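Local structure of uncharacterized protein MJ0764 (Methanocaldococcus jannaschii, 2B8M) at the interface of chains A and B. The protein is of unknown function but belongs to the RmlC-like cupins, with a double-stranded beta-helix fold. Sequence-based numbering; all coordinates share one arbitrary frame. Chains: chain A/B, Hypothetical protein MJ0764.

The interface of chains A and B. Residues chain A 53, 72-74; chain B 9, 11.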
loop_
_atom_site.group_PDB
_atom_site.type_symbol
_atom_site.label_atom_id
_atom_site.label_comp_id
_atom_site.label_asym_id
_atom_site.label_seq_id
_atom_site.Cartn_x
_atom_site.Cartn_y
_atom_site.Cartn_z
ATOM N N ILE A 53 2.055 -5.987 -4.694
ATOM C CA ILE A 53 3.201 -6.909 -4.765
ATOM C C ILE A 53 4.455 -6.164 -5.161
ATOM O O ILE A 53 4.524 -5.609 -6.267
ATOM C CB ILE A 53 2.915 -8.035 -5.733
ATOM C CG1 ILE A 53 1.585 -8.706 -5.353
ATOM C CG2 ILE A 53 4.056 -9.059 -5.732
ATOM C CD1 ILE A 53 1.221 -9.811 -6.216
ATOM N N GLU A 72 5.641 -8.995 -8.930
ATOM C CA GLU A 72 5.993 -7.628 -8.611
ATOM C C GLU A 72 5.479 -6.686 -9.708
ATOM O O GLU A 72 5.596 -6.990 -10.890
ATOM C CB GLU A 72 7.525 -7.531 -8.519
ATOM C CG GLU A 72 8.021 -6.068 -8.412
ATOM C CD GLU A 72 9.549 -5.892 -8.500
ATOM O OE1 GLU A 72 10.318 -6.901 -8.470
ATOM O OE2 GLU A 72 9.978 -4.712 -8.611
ATOM N N GLY A 73 4.924 -5.543 -9.311
ATOM C CA GLY A 73 4.313 -4.602 -10.260
ATOM C C GLY A 73 2.808 -4.766 -10.398
ATOM O O GLY A 73 2.189 -4.052 -11.153
ATOM N N ASN A 74 2.225 -5.724 -9.686
ATOM C CA ASN A 74 0.761 -5.912 -9.671
ATOM C C ASN A 74 0.148 -5.460 -8.368
ATOM O O ASN A 74 0.739 -5.637 -7.297
ATOM C CB ASN A 74 0.372 -7.387 -9.857
ATOM C CG ASN A 74 0.530 -7.890 -11.277
ATOM O OD1 ASN A 74 1.236 -8.887 -11.484
ATOM N ND2 ASN A 74 -0.131 -7.253 -12.255
ATOM N N PHE B 9 1.484 -1.368 -11.843
ATOM C CA PHE B 9 2.241 -0.170 -11.554
ATOM C C PHE B 9 3.618 -0.282 -12.207
ATOM O O PHE B 9 4.175 -1.389 -12.367
ATOM C CB PHE B 9 2.293 0.144 -10.050
ATOM C CG PHE B 9 3.107 -0.834 -9.192
ATOM C CD1 PHE B 9 4.486 -0.710 -9.069
ATOM C CD2 PHE B 9 2.473 -1.833 -8.487
ATOM C CE1 PHE B 9 5.203 -1.580 -8.258
ATOM C CE2 PHE B 9 3.192 -2.729 -7.695
ATOM C CZ PHE B 9 4.549 -2.593 -7.582
ATOM N N ARG B 11 7.399 -0.490 -12.772
ATOM C CA ARG B 11 8.599 -0.904 -12.026
ATOM C C ARG B 11 9.830 -0.188 -12.508
ATOM O O ARG B 11 9.986 0.118 -13.697
ATOM C CB ARG B 11 8.852 -2.384 -12.213
ATOM C CG ARG B 11 7.763 -3.242 -11.633
ATOM C CD ARG B 11 7.982 -4.677 -11.960
ATOM N NE ARG B 11 7.571 -4.952 -13.327
ATOM C CZ ARG B 11 8.342 -5.498 -14.261
ATOM N NH1 ARG B 11 9.601 -5.847 -13.998
ATOM N NH2 ARG B 11 7.842 -5.715 -15.468
#
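The turn A:Glu72-A:Gly73 between strands 68-71 and 74-78 of chain A meets the loop that follows strand 5-8 of chain B, with A:Ile53 of strand 49-55 lying behind the turn. The turn belongs to the double-stranded beta-helix of this RmlC-like cupin, and the N-terminal arm of the other subunit lies against it; the two-fold axis repeats the contact with the chains exchanged, though the structure alone does not prove a dimer in solution. The backbone N of B:Phe9 donates a hydrogen bond to the carbonyl O of A:Gly73 at 2.9 Å. The side chain of the same phenylalanine turns back under the turn: with CG between the backbone N and the carbonyl carbon (chi1 68°), one ring face lies beneath A:Gly73, whose CA sits 3.3 Å from the ring plane, toward the rim, in a CH-pi contact. No side chain on the glycine intervenes, and its positive phi of 96° suits a residue without a CB. At the far tip of the ring, B:Phe9 CZ comes 3.3 Å from the backbone O of A:Ile53. An alanine in place of B:Phe9 would probably keep the backbone bond but leave the glycine CA without its aromatic support and open a gap beside the A:Ile53 carbonyl. Across the turn, the aliphatic part of B:Arg11 crosses A:Glu72 obliquely, B:Arg11 CD passing 3.8 Å from CG of the extended A:Glu72 and 3.5 Å from the glutamate's backbone O. The arginine chain bends at chi3 (-78°), and B:Arg11 NE stays 5.3 Å from A:Glu72 OE2 of the carboxylate, so any attraction between the two charges is probably long-range.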